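Local coordinates for protein 6-phosphogluconate dehydrogenase, NAD-binding (Mycolicibacterium smegmatis MC2 155, PDB 6SMT) that reduces imines with S-enantioselectivity, binding NADPH in a Rossmann-type domain and probably using it as the hydride donor, at residues D131-R136 with D157-L162; L25-L30 with Q47-R52; L141-Q146 with G170-F175; T10-V15 with G33-V38; A66-L71 with A92-I97. All coordinates share one frame; numbering follows the deposited sequence.

Contact 1 of 5, residues D131-R136 with D157-L162; sequences DTIGTR and DTLGQL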
# COMPACT_ATOMS: atom_id res chain seq x y z
N ASP B 131 -5.01 -8.93 16.44
CA ASP B 131 -5.42 -7.98 17.52
C ASP B 131 -6.91 -7.62 17.32
O ASP B 131 -7.63 -7.35 18.35
CB ASP B 131 -4.50 -6.75 17.53
CG ASP B 131 -4.58 -5.97 16.24
OD1 ASP B 131 -3.84 -6.28 15.32
OD2 ASP B 131 -5.38 -5.05 16.19
N THR B 132 -7.42 -7.63 16.08
CA THR B 132 -8.77 -7.17 15.71
C THR B 132 -9.83 -8.20 16.10
O THR B 132 -11.03 -7.91 16.06
CB THR B 132 -8.89 -6.88 14.18
OG1 THR B 132 -8.77 -8.14 13.41
CG2 THR B 132 -7.92 -5.85 13.74
N ILE B 133 -9.47 -9.45 16.21
CA ILE B 133 -10.44 -10.54 16.31
C ILE B 133 -11.27 -10.37 17.58
O ILE B 133 -10.70 -10.07 18.68
CB ILE B 133 -9.76 -11.91 16.26
CG1 ILE B 133 -9.01 -12.11 14.97
CG2 ILE B 133 -10.66 -13.07 16.54
CD1 ILE B 133 -9.82 -12.12 13.75
N GLY B 134 -12.55 -10.53 17.46
CA GLY B 134 -13.47 -10.32 18.60
C GLY B 134 -13.88 -8.88 18.72
O GLY B 134 -14.46 -8.53 19.78
N THR B 135 -13.57 -8.02 17.77
CA THR B 135 -13.91 -6.57 17.73
C THR B 135 -14.59 -6.23 16.41
O THR B 135 -14.44 -6.95 15.37
CB THR B 135 -12.71 -5.65 17.99
OG1 THR B 135 -11.97 -5.45 16.78
CG2 THR B 135 -11.77 -6.16 19.08
N ARG B 136 -15.20 -5.05 16.35
CA ARG B 136 -15.76 -4.54 15.10
C ARG B 136 -14.69 -4.14 14.08
O ARG B 136 -15.04 -3.94 12.92
CB ARG B 136 -16.68 -3.37 15.43
CG ARG B 136 -17.82 -3.77 16.35
CD ARG B 136 -18.85 -4.73 15.78
NE ARG B 136 -18.47 -6.08 16.08
CZ ARG B 136 -18.88 -7.15 15.38
NH1 ARG B 136 -19.75 -7.03 14.39
NH2 ARG B 136 -18.42 -8.32 15.76
N ASP B 157 -20.68 -13.93 14.44
CA ASP B 157 -20.67 -12.46 14.65
C ASP B 157 -19.83 -12.06 15.86
O ASP B 157 -19.40 -10.92 15.86
CB ASP B 157 -22.08 -11.97 14.98
CG ASP B 157 -22.95 -11.63 13.79
OD1 ASP B 157 -22.38 -11.27 12.72
OD2 ASP B 157 -24.20 -11.76 13.92
N THR B 158 -19.50 -13.00 16.76
CA THR B 158 -18.63 -12.68 17.90
C THR B 158 -17.19 -12.49 17.40
O THR B 158 -16.41 -11.90 18.13
CB THR B 158 -18.68 -13.77 18.98
OG1 THR B 158 -18.11 -14.98 18.55
CG2 THR B 158 -20.08 -14.15 19.38
N LEU B 159 -16.85 -12.89 16.17
CA LEU B 159 -15.43 -12.78 15.74
C LEU B 159 -15.15 -11.43 15.09
O LEU B 159 -13.98 -10.99 15.06
CB LEU B 159 -15.18 -13.89 14.73
CG LEU B 159 -15.34 -15.32 15.22
CD1 LEU B 159 -15.21 -16.25 14.06
CD2 LEU B 159 -14.36 -15.52 16.40
N GLY B 160 -16.17 -10.78 14.54
CA GLY B 160 -15.91 -9.60 13.71
C GLY B 160 -17.08 -9.26 12.81
O GLY B 160 -18.15 -9.85 12.93
N GLN B 161 -16.92 -8.28 11.97
CA GLN B 161 -17.87 -7.96 10.92
C GLN B 161 -17.79 -9.01 9.82
O GLN B 161 -16.67 -9.43 9.47
CB GLN B 161 -17.62 -6.58 10.29
CG GLN B 161 -17.68 -5.51 11.37
CD GLN B 161 -17.96 -4.12 10.85
OE1 GLN B 161 -18.95 -3.91 10.14
NE2 GLN B 161 -17.14 -3.19 11.31
N LEU B 162 -18.94 -9.55 9.46
CA LEU B 162 -19.02 -10.65 8.50
C LEU B 162 -19.61 -10.21 7.19
O LEU B 162 -20.53 -9.34 7.12
CB LEU B 162 -19.89 -11.76 9.10
CG LEU B 162 -19.67 -12.14 10.55
CD1 LEU B 162 -20.68 -13.22 10.88
CD2 LEU B 162 -18.25 -12.55 10.85
O HOH W 1 -20.86 -9.25 13.14

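Contact 2 of 5, residues L25-L30 with Q47-R52; sequences LSRALL and QALRDR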
# COMPACT_ATOMS: atom_id res chain seq x y z
N LEU B 25 -8.92 -16.65 17.54
CA LEU B 25 -10.30 -17.11 17.30
C LEU B 25 -10.83 -17.76 18.59
O LEU B 25 -11.94 -17.47 18.99
CB LEU B 25 -10.36 -18.06 16.12
CG LEU B 25 -10.05 -17.49 14.73
CD1 LEU B 25 -9.93 -18.62 13.74
CD2 LEU B 25 -11.10 -16.52 14.27
N SER B 26 -10.04 -18.69 19.12
CA SER B 26 -10.46 -19.45 20.32
C SER B 26 -10.69 -18.53 21.50
O SER B 26 -11.73 -18.68 22.19
CB SER B 26 -9.42 -20.47 20.65
OG SER B 26 -9.23 -21.44 19.65
N ARG B 27 -9.83 -17.54 21.71
CA ARG B 27 -10.05 -16.58 22.81
C ARG B 27 -11.31 -15.80 22.59
O ARG B 27 -12.08 -15.55 23.52
CB ARG B 27 -8.89 -15.59 22.97
CG ARG B 27 -7.63 -16.23 23.51
CD ARG B 27 -6.60 -15.13 23.85
NE ARG B 27 -6.24 -14.19 22.77
CZ ARG B 27 -5.28 -14.42 21.86
NH1 ARG B 27 -4.63 -15.57 21.86
NH2 ARG B 27 -5.10 -13.56 20.90
N ALA B 28 -11.59 -15.36 21.37
CA ALA B 28 -12.79 -14.55 21.15
C ALA B 28 -14.03 -15.41 21.40
O ALA B 28 -15.06 -14.86 21.93
CB ALA B 28 -12.80 -13.99 19.73
N LEU B 29 -14.06 -16.67 20.96
CA LEU B 29 -15.23 -17.54 21.13
C LEU B 29 -15.38 -17.83 22.63
O LEU B 29 -16.55 -17.81 23.11
CB LEU B 29 -15.04 -18.82 20.34
CG LEU B 29 -15.01 -18.61 18.82
CD1 LEU B 29 -14.40 -19.83 18.17
CD2 LEU B 29 -16.41 -18.25 18.29
N LEU B 30 -14.28 -18.02 23.34
CA LEU B 30 -14.41 -18.25 24.81
C LEU B 30 -14.90 -17.00 25.49
O LEU B 30 -15.76 -17.10 26.45
CB LEU B 30 -13.06 -18.67 25.38
CG LEU B 30 -12.61 -20.08 25.09
CD1 LEU B 30 -11.11 -20.19 25.44
CD2 LEU B 30 -13.39 -21.09 25.90
N GLN B 47 -2.67 -25.59 25.92
CA GLN B 47 -2.73 -25.43 27.42
C GLN B 47 -3.27 -24.06 27.80
O GLN B 47 -4.15 -23.96 28.69
CB GLN B 47 -1.37 -25.65 28.07
CG GLN B 47 -1.43 -25.45 29.60
CD GLN B 47 -2.45 -26.36 30.25
OE1 GLN B 47 -2.49 -27.57 29.98
NE2 GLN B 47 -3.33 -25.80 31.09
N ALA B 48 -2.80 -22.98 27.19
CA ALA B 48 -3.22 -21.65 27.65
C ALA B 48 -4.74 -21.49 27.37
O ALA B 48 -5.42 -20.83 28.15
CB ALA B 48 -2.44 -20.58 26.95
N LEU B 49 -5.27 -22.07 26.32
CA LEU B 49 -6.71 -21.98 26.08
C LEU B 49 -7.51 -22.85 27.05
O LEU B 49 -8.63 -22.46 27.38
CB LEU B 49 -6.99 -22.40 24.63
CG LEU B 49 -6.41 -21.38 23.65
CD1 LEU B 49 -6.42 -21.90 22.22
CD2 LEU B 49 -7.19 -20.09 23.69
N ARG B 50 -6.97 -23.99 27.44
CA ARG B 50 -7.67 -24.82 28.49
C ARG B 50 -7.81 -24.01 29.78
O ARG B 50 -8.89 -24.00 30.37
CB ARG B 50 -6.90 -26.12 28.76
CG ARG B 50 -7.07 -27.16 27.66
CD ARG B 50 -6.94 -28.63 28.15
NE ARG B 50 -5.54 -28.74 28.50
CZ ARG B 50 -4.56 -29.18 27.71
NH1 ARG B 50 -4.78 -29.69 26.51
NH2 ARG B 50 -3.32 -29.16 28.18
N ASP B 51 -6.79 -23.26 30.15
CA ASP B 51 -6.88 -22.37 31.33
C ASP B 51 -7.95 -21.30 31.20
O ASP B 51 -8.52 -20.88 32.23
CB ASP B 51 -5.55 -21.74 31.60
CG ASP B 51 -4.43 -22.72 31.96
OD1 ASP B 51 -4.68 -23.99 32.23
OD2 ASP B 51 -3.30 -22.21 31.94
N ARG B 52 -8.23 -20.86 29.98
CA ARG B 52 -9.26 -19.84 29.71
C ARG B 52 -10.65 -20.48 29.61
O ARG B 52 -11.58 -19.72 29.40
CB ARG B 52 -8.91 -19.05 28.44
CG ARG B 52 -7.58 -18.32 28.57
CD ARG B 52 -7.18 -17.44 27.38
NE ARG B 52 -8.10 -16.33 27.20
CZ ARG B 52 -7.90 -15.07 27.61
NH1 ARG B 52 -6.80 -14.78 28.28
NH2 ARG B 52 -8.81 -14.14 27.37
O HOH W 2 -10.72 -16.37 26.59

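Contact 3 of 5, residues L141-Q146 with G170-F175; sequences LFAGPQ and GRAAAF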
# COMPACT_ATOMS: atom_id res chain seq x y z
N LEU B 141 -14.79 -12.76 5.45
CA LEU B 141 -15.64 -12.99 4.26
C LEU B 141 -16.02 -14.47 4.21
O LEU B 141 -15.18 -15.35 4.56
CB LEU B 141 -14.86 -12.65 2.97
CG LEU B 141 -14.14 -11.35 3.00
CD1 LEU B 141 -13.49 -11.12 1.64
CD2 LEU B 141 -15.05 -10.22 3.30
N PHE B 142 -17.21 -14.78 3.69
CA PHE B 142 -17.68 -16.17 3.65
C PHE B 142 -18.34 -16.41 2.32
O PHE B 142 -18.94 -15.56 1.72
CB PHE B 142 -18.73 -16.44 4.74
CG PHE B 142 -18.20 -16.32 6.14
CD1 PHE B 142 -18.17 -15.07 6.74
CD2 PHE B 142 -17.76 -17.40 6.85
CE1 PHE B 142 -17.63 -14.90 7.99
CE2 PHE B 142 -17.26 -17.24 8.14
CZ PHE B 142 -17.23 -16.00 8.70
N ALA B 143 -18.26 -17.68 1.91
CA ALA B 143 -18.89 -18.17 0.66
C ALA B 143 -19.42 -19.59 0.85
O ALA B 143 -18.84 -20.40 1.59
CB ALA B 143 -17.93 -18.11 -0.51
N GLY B 144 -20.52 -19.87 0.17
CA GLY B 144 -21.22 -21.15 0.27
C GLY B 144 -22.70 -20.91 0.48
O GLY B 144 -23.17 -19.79 0.28
N PRO B 145 -23.45 -21.95 0.84
CA PRO B 145 -24.91 -21.75 0.89
C PRO B 145 -25.34 -20.64 1.84
O PRO B 145 -24.94 -20.64 2.98
CB PRO B 145 -25.35 -23.12 1.39
CG PRO B 145 -24.33 -24.05 0.86
CD PRO B 145 -23.00 -23.32 1.00
N GLN B 146 -26.17 -19.72 1.36
CA GLN B 146 -26.63 -18.56 2.16
C GLN B 146 -27.31 -19.00 3.42
O GLN B 146 -27.00 -18.47 4.50
CB GLN B 146 -27.52 -17.60 1.38
CG GLN B 146 -27.70 -16.29 2.12
CD GLN B 146 -28.46 -15.26 1.30
OE1 GLN B 146 -28.97 -15.58 0.20
NE2 GLN B 146 -28.58 -14.06 1.84
N GLY B 170 -15.82 -20.99 -3.83
CA GLY B 170 -14.54 -20.37 -4.09
C GLY B 170 -14.53 -18.88 -3.96
O GLY B 170 -13.47 -18.30 -4.18
N ARG B 171 -15.67 -18.23 -3.77
CA ARG B 171 -15.68 -16.77 -4.01
C ARG B 171 -15.02 -16.00 -2.87
O ARG B 171 -14.46 -14.93 -3.20
CB ARG B 171 -17.10 -16.32 -4.32
CG ARG B 171 -17.18 -14.95 -5.00
CD ARG B 171 -18.55 -14.63 -5.59
NE ARG B 171 -18.40 -13.57 -6.55
CZ ARG B 171 -18.71 -12.31 -6.35
NH1 ARG B 171 -19.26 -11.89 -5.23
NH2 ARG B 171 -18.44 -11.43 -7.31
N ALA B 172 -15.07 -16.44 -1.61
CA ALA B 172 -14.32 -15.70 -0.58
C ALA B 172 -12.84 -15.75 -0.86
O ALA B 172 -12.13 -14.76 -0.68
CB ALA B 172 -14.71 -16.24 0.77
N ALA B 173 -12.37 -16.91 -1.32
CA ALA B 173 -10.96 -17.03 -1.70
C ALA B 173 -10.62 -16.11 -2.85
O ALA B 173 -9.48 -15.67 -2.90
CB ALA B 173 -10.62 -18.49 -1.99
N ALA B 174 -11.53 -15.91 -3.80
CA ALA B 174 -11.25 -15.00 -4.88
C ALA B 174 -11.08 -13.59 -4.36
O ALA B 174 -10.13 -12.86 -4.82
CB ALA B 174 -12.34 -15.04 -5.91
N PHE B 175 -11.94 -13.12 -3.45
CA PHE B 175 -11.65 -11.83 -2.83
C PHE B 175 -10.32 -11.88 -2.10
O PHE B 175 -9.54 -10.89 -2.14
CB PHE B 175 -12.76 -11.49 -1.81
CG PHE B 175 -14.04 -10.94 -2.40
CD1 PHE B 175 -15.01 -11.75 -2.99
CD2 PHE B 175 -14.30 -9.60 -2.35
CE1 PHE B 175 -16.16 -11.21 -3.56
CE2 PHE B 175 -15.44 -9.07 -2.96
CZ PHE B 175 -16.39 -9.86 -3.47

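Contact 4 of 5, residues T10-V15 with G33-V38; sequences TPTVTV and GHTVTV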
# COMPACT_ATOMS: atom_id res chain seq x y z
N THR B 10 -26.51 -23.65 24.35
CA THR B 10 -25.20 -22.93 24.36
C THR B 10 -24.43 -23.43 23.15
O THR B 10 -24.17 -24.63 23.02
CB THR B 10 -24.28 -23.22 25.54
OG1 THR B 10 -25.08 -22.93 26.68
CG2 THR B 10 -23.04 -22.35 25.56
N PRO B 11 -24.03 -22.52 22.27
CA PRO B 11 -23.34 -22.99 21.07
C PRO B 11 -22.04 -23.76 21.34
O PRO B 11 -21.24 -23.38 22.19
CB PRO B 11 -22.97 -21.70 20.35
CG PRO B 11 -23.98 -20.66 20.83
CD PRO B 11 -24.25 -21.06 22.25
N THR B 12 -21.80 -24.74 20.48
CA THR B 12 -20.57 -25.55 20.54
C THR B 12 -19.78 -25.25 19.29
O THR B 12 -20.35 -25.25 18.19
CB THR B 12 -20.83 -27.03 20.67
OG1 THR B 12 -21.73 -27.51 19.66
CG2 THR B 12 -21.40 -27.28 22.05
N VAL B 13 -18.51 -24.88 19.50
CA VAL B 13 -17.55 -24.57 18.40
C VAL B 13 -16.25 -25.32 18.66
O VAL B 13 -15.74 -25.35 19.77
CB VAL B 13 -17.31 -23.07 18.25
CG1 VAL B 13 -16.54 -22.81 16.96
CG2 VAL B 13 -18.63 -22.28 18.28
N THR B 14 -15.69 -25.89 17.61
CA THR B 14 -14.36 -26.47 17.63
C THR B 14 -13.43 -25.60 16.78
O THR B 14 -13.84 -25.15 15.70
CB THR B 14 -14.30 -27.88 17.09
OG1 THR B 14 -15.01 -28.68 18.06
CG2 THR B 14 -12.91 -28.44 16.95
N VAL B 15 -12.25 -25.30 17.28
CA VAL B 15 -11.17 -24.67 16.48
C VAL B 15 -10.08 -25.70 16.29
O VAL B 15 -9.53 -26.20 17.25
CB VAL B 15 -10.64 -23.39 17.12
CG1 VAL B 15 -9.60 -22.76 16.21
CG2 VAL B 15 -11.75 -22.39 17.38
N GLY B 33 -18.58 -16.62 25.60
CA GLY B 33 -19.35 -17.65 26.36
C GLY B 33 -19.66 -18.93 25.65
O GLY B 33 -20.52 -19.77 26.07
N HIS B 34 -19.05 -19.18 24.49
CA HIS B 34 -19.30 -20.42 23.79
C HIS B 34 -18.56 -21.57 24.46
O HIS B 34 -17.58 -21.36 25.16
CB HIS B 34 -18.88 -20.29 22.30
CG HIS B 34 -19.56 -19.16 21.60
ND1 HIS B 34 -20.82 -18.69 21.89
CD2 HIS B 34 -19.09 -18.33 20.64
CE1 HIS B 34 -21.12 -17.69 21.04
NE2 HIS B 34 -20.07 -17.45 20.33
N THR B 35 -19.01 -22.77 24.13
CA THR B 35 -18.37 -24.00 24.53
C THR B 35 -17.38 -24.36 23.44
O THR B 35 -17.83 -24.84 22.38
CB THR B 35 -19.35 -25.14 24.82
OG1 THR B 35 -20.21 -24.66 25.86
CG2 THR B 35 -18.66 -26.41 25.20
N VAL B 36 -16.10 -24.14 23.73
CA VAL B 36 -15.03 -24.21 22.73
C VAL B 36 -14.23 -25.44 22.97
O VAL B 36 -13.70 -25.59 24.08
CB VAL B 36 -14.20 -22.93 22.68
CG1 VAL B 36 -13.16 -23.01 21.61
CG2 VAL B 36 -15.12 -21.71 22.48
N THR B 37 -14.06 -26.25 21.92
CA THR B 37 -13.10 -27.36 21.93
C THR B 37 -11.98 -26.99 20.99
O THR B 37 -12.25 -26.56 19.86
CB THR B 37 -13.79 -28.67 21.53
OG1 THR B 37 -14.84 -28.96 22.47
CG2 THR B 37 -12.87 -29.85 21.39
N VAL B 38 -10.76 -27.32 21.36
CA VAL B 38 -9.58 -26.99 20.52
C VAL B 38 -8.79 -28.22 20.21
O VAL B 38 -8.76 -29.19 20.99
CB VAL B 38 -8.74 -25.88 21.11
CG1 VAL B 38 -9.53 -24.66 21.34
CG2 VAL B 38 -8.08 -26.27 22.44
O HOH W 3 -22.63 -26.15 25.27

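Contact 5 of 5, residues A66-L71 with A92-I97; sequences ASDLAL and AGRTVI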
# COMPACT_ATOMS: atom_id res chain seq x y z
N ALA B 66 -17.18 -33.10 18.80
CA ALA B 66 -17.58 -32.41 20.03
C ALA B 66 -18.56 -31.27 19.78
O ALA B 66 -19.22 -30.81 20.72
CB ALA B 66 -16.38 -31.92 20.73
N SER B 67 -18.64 -30.75 18.54
CA SER B 67 -19.33 -29.50 18.27
C SER B 67 -20.22 -29.49 17.03
O SER B 67 -20.00 -30.25 16.10
CB SER B 67 -18.31 -28.36 18.13
OG SER B 67 -17.38 -28.31 19.23
N ASP B 68 -21.11 -28.55 16.98
CA ASP B 68 -21.98 -28.38 15.79
C ASP B 68 -21.23 -27.67 14.66
O ASP B 68 -21.56 -27.92 13.50
CB ASP B 68 -23.21 -27.57 16.14
CG ASP B 68 -24.13 -28.27 17.13
OD1 ASP B 68 -24.11 -29.51 17.14
OD2 ASP B 68 -24.88 -27.56 17.76
N LEU B 69 -20.16 -26.95 14.98
CA LEU B 69 -19.43 -26.06 14.04
C LEU B 69 -17.97 -26.22 14.28
O LEU B 69 -17.55 -26.10 15.43
CB LEU B 69 -19.87 -24.62 14.31
CG LEU B 69 -19.21 -23.54 13.49
CD1 LEU B 69 -19.58 -23.70 12.02
CD2 LEU B 69 -19.62 -22.16 13.94
N ALA B 70 -17.19 -26.46 13.24
CA ALA B 70 -15.75 -26.62 13.29
C ALA B 70 -15.06 -25.57 12.39
O ALA B 70 -15.48 -25.47 11.24
CB ALA B 70 -15.27 -27.98 12.90
N LEU B 71 -14.15 -24.79 12.96
CA LEU B 71 -13.36 -23.82 12.20
C LEU B 71 -11.98 -24.39 11.98
O LEU B 71 -11.35 -24.84 12.99
CB LEU B 71 -13.25 -22.50 12.97
CG LEU B 71 -14.55 -21.95 13.50
CD1 LEU B 71 -14.30 -20.61 14.20
CD2 LEU B 71 -15.61 -21.80 12.45
N ALA B 92 -19.91 -35.61 9.66
CA ALA B 92 -21.26 -35.94 9.18
C ALA B 92 -22.29 -35.15 9.99
O ALA B 92 -22.24 -35.23 11.26
CB ALA B 92 -21.50 -37.46 9.29
N GLY B 93 -23.22 -34.49 9.35
CA GLY B 93 -24.29 -33.76 10.06
C GLY B 93 -23.80 -32.50 10.78
O GLY B 93 -24.59 -31.91 11.50
N ARG B 94 -22.55 -32.11 10.55
CA ARG B 94 -22.02 -30.90 11.19
C ARG B 94 -21.60 -29.93 10.10
O ARG B 94 -21.63 -30.23 8.94
CB ARG B 94 -20.82 -31.30 12.03
CG ARG B 94 -21.18 -32.25 13.19
CD ARG B 94 -20.01 -32.74 14.00
NE ARG B 94 -20.42 -33.91 14.79
CZ ARG B 94 -21.07 -33.85 15.91
NH1 ARG B 94 -21.19 -32.69 16.54
NH2 ARG B 94 -21.49 -34.97 16.50
N THR B 95 -21.18 -28.75 10.52
CA THR B 95 -20.71 -27.68 9.59
C THR B 95 -19.24 -27.46 9.81
O THR B 95 -18.79 -27.30 10.95
CB THR B 95 -21.44 -26.36 9.87
OG1 THR B 95 -22.83 -26.62 9.60
CG2 THR B 95 -20.97 -25.26 8.92
N VAL B 96 -18.45 -27.43 8.74
CA VAL B 96 -17.01 -27.13 8.80
C VAL B 96 -16.84 -25.81 8.06
O VAL B 96 -17.42 -25.62 6.97
CB VAL B 96 -16.20 -28.20 8.06
CG1 VAL B 96 -14.76 -27.81 7.92
CG2 VAL B 96 -16.35 -29.54 8.79
N ILE B 97 -16.10 -24.87 8.64
CA ILE B 97 -15.74 -23.62 7.95
C ILE B 97 -14.24 -23.60 7.81
O ILE B 97 -13.49 -23.57 8.80
CB ILE B 97 -16.26 -22.38 8.69
CG1 ILE B 97 -17.78 -22.49 8.85
CG2 ILE B 97 -15.84 -21.13 7.96
CD1 ILE B 97 -18.41 -21.27 9.51
O HOH W 4 -23.86 -27.67 12.30
O HOH W 5 -24.39 -30.90 14.50
O HOH W 6 -22.48 -31.46 19.06

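Contact 1 of 5, residues D131-R136 with D157-L162
Arg136 lays its guanidinium across the backbone of the 157-160 turn, with Gln161 N over one face of the group. The chain leaves CB with CG anti to the carbonyl carbon (chi1 -60°) and bends at both chi2 and chi3, which folds the tip back to the other segment. NH2 donates to Asp157 O at 2.8 Å, nearly along the C=O axis but with a bent N-H (133°). NH1 holds a water lying at the guanidinium edge, and that water donates to Asp157 OD1 and Gly160 O. Asp157 OD1 is engaged by Arg153 in a salt bridge, and through the water it may also moderate the charge of Arg136. A bond in the opposite direction comes from Gln161: its extended chain brings NE2 to Arg136 O at 2.8 Å, in the amide plane, on a lone pair and almost straight (177°). Beyond it, a type II turn from Thr132 to Thr135 presents Gly134 N to Leu159 O at 2.8 Å, the donor above the carbonyl plane. Gly134 holds the third position of that turn with positive phi, where glycine is usual, and its CA makes a nearly straight C-H...O contact of 3.4 Å to Thr158 O. This surface contact ties the loop after strand 120-126 to strand 161-164, at the sheet's edge within this chain, while Ile133 and Leu159 pack against helix 20-31, Ile133 on the NADPH-binding Met21.

Contact 2 of 5, residues L25-L30 with Q47-R52
Leu49 supplies the hydrophobic centre of this contact, its two methyls reaching Ser26 and Arg27 of the facing helix. CD1 lies 3.7 Å from Ser26 CB, and CD2 sits against the same CB while meeting Arg27 CG at 3.9 Å, where the two side chains cross at about a right angle. Leu30 comes in one turn later: its CD1 is 3.9 Å from Leu49 O and equally near Arg52 CB, so this methyl fills the angle between the leucine carbonyl and the last side chain. Arg52 then folds back over Arg27. With chi3 turned to 64°, its chain bends so that Arg27 CD lies over one guanidinium face, 3.8 Å above the plane and offset toward the rim, and Arg52 NE is 3.7 Å from Arg27 CG. The two guanidinium planes stand almost perpendicular, 85° apart, so the two groups do not stack; the aliphatic part of Arg27 lies against the Arg52 guanidinium, and the like charges stay apart. No direct hydrogen bond joins the segments; a water accepts from Arg52 NE at 2.7 Å and makes a weak bond to Arg27 O. Arg52 NH2 also forms a long, weak ion pair with Asp31, and Ser26 OG is bound to Gly22 O of its own helix. Segments 25-30 and 47-51 run almost parallel, 7° apart, with axes 10.6 Å from each other. Helix 20-31 packs beside helix 47-51 over the Rossmann sheet, with Ser26, Leu29 and Leu30 resting on strand 35-39 and Ser26 and Leu29 also on strand 12-16.

Contact 3 of 5, residues L141-Q146 with G170-F175
Apolar contacts carry the whole interface, and no hydrogen bond crosses it. Ala172 CB points into the strand, meeting Ala143 CB at 3.9 Å and Leu141 CB at 4.2 Å. Ala143 CB in turn reaches 3.5 Å from Ala172 N, so the small side chains let the backbones approach to 5.3 Å between the CA atoms of Ala143 and Ala172. Leu141 reaches toward the helix with CG anti to the carbonyl carbon (chi1 -47°); its CD1 touches Phe175 CB at 3.5 Å, and the two side chains cross at about a right angle. Polar and aromatic interactions lie on the helix side. The Arg171 guanidinium has Phe175 CE1 over one face, 3.6 Å above the plane, and NH1 is bound to Val165 O. The same arginine forms a salt bridge with Glu206 of the second subunit, whose His210 meets the Phe175 ring nearly perpendicularly. Strand residues 141-143 and helix residues 171-175 run at 145°, with axes 7.1 Å apart. Such a junction, where the long helix leaves the Rossmann domain, is characteristic of imine reductases and related 6-phosphogluconate dehydrogenase-like dimers, in which this helix links the nucleotide-binding and helical C-terminal domains.

Contact 4 of 5, residues T10-V15 with G33-V38
Two parallel strands, 12-15 and 35-38, pair in register with axes 4.6 Å apart at a crossing angle of -23°. They are the two strands of the first beta-alpha-beta crossover of the Rossmann fold, helix 20-31 making the connection. Four backbone bonds alternate across the pair: Thr35 N to Pro11 O, Val13 N to Thr35 O, Thr37 N to Val13 O and Val15 N to Thr37 O, all 2.9 to 3.0 Å. The first runs nearly along the C=O axis of Pro11, whereas the donors to Thr35 O and Val13 O lie in the carbonyl planes. Threonines share one face of the sheet. Thr12 and Thr35 lie side by side, Thr12 CG2 4.1 Å from Thr35 CB, and Thr14 OG1 stands 3.7 Å from Thr37 CB. These hydroxyls look beyond the pair: Thr12 OG1 bonds to Asp68 N, and Thr14 OG1 to Ser67 OG and Ala63 O. Val13, Val15, Val36 and Val38 take the other face, where the valines pack against helix 20-31, Val13 also meeting Val155 of helix 146-156. Just before the second strand, Gly33 closes the helix in a Schellman motif with positive phi (91°). His34 follows, its CG anti to the carbonyl carbon, and the ring meets the proline obliquely, ND1 3.9 Å from Pro11 CG. At the outer end, a water donates to Thr10 O and is hydrogen-bonded to Thr35 OG1 at 2.9 Å, while Thr10 CG2 lies 3.6 Å from Gly33 O.

Contact 5 of 5, residues A66-L71 with A92-I97
Arg94 sets CG anti to its carbonyl carbon (chi1 -64°) and stays extended from CG to NE, while a turn at chi4 (-81°) swings NH1 round to Ser67 O. Leu69 differs at its first torsion, with CG anti to the backbone N (chi1 178°), which leans CD1 over the neighbouring strand. The Arg94 NH1 bond to Ser67 O is 2.8 Å long; the carbonyl lies near the guanidinium plane, but the donor stands well above the carbonyl plane. Asp68 OD1 is near the same nitrogen but out of the guanidinium plane, so only charge acts directly between them, with a water bridging OD1 and Arg94 NH1. Leu69 CD1 meets both Thr95 CG2 and Ile97 CD1 at 3.7 Å, and Leu71 CD2 lies alongside Ile97, 3.9 Å from its CB. Beneath these side chains the parallel strands exchange three backbone bonds, Thr95 N to Asp68 O, Ala70 N to Thr95 O and Ile97 N to Ala70 O, the last the shortest at 2.7 Å and nearly along the C=O axis. Asp68 O also accepts from a water that is bound to Thr95 OG1, a hydroxyl with a second partner in His152 NE2. The pair belongs to a beta-alpha-beta unit with helix 77-87 and lies inside the Rossmann sheet, between strands 12-16 and 120-126; helix 146-156 covers the face of Leu69, Thr95 and Ile97, while Ala70 and Arg94 touch Ile64 of helix 60-65 on the other.

Contacts 4 and 5 are neighbours in one sheet, their centres 10 Å apart, and strands 12-16 and 69-72 join them: Thr14 O probably accepts a hydrogen bond from Leu71 N at 2.8 Å. Contact 2 lies against contact 4, also 10 Å between centres, with Leu29 CB 3.6 Å from Val36 CG2. Leu29 reaches contact 1 as well, its CD2 3.9 Å from Leu159 CD2. Contact 3 meets contact 1 through Phe142 and Leu162, and contact 5 through Phe142 and Ile97. Around the bound NADPH, the side chains of Ile133 and Val15 come within about 7 and 8 Å, whereas Leu141 of contact 3 and Leu71 of contact 5 remain about 10 Å away.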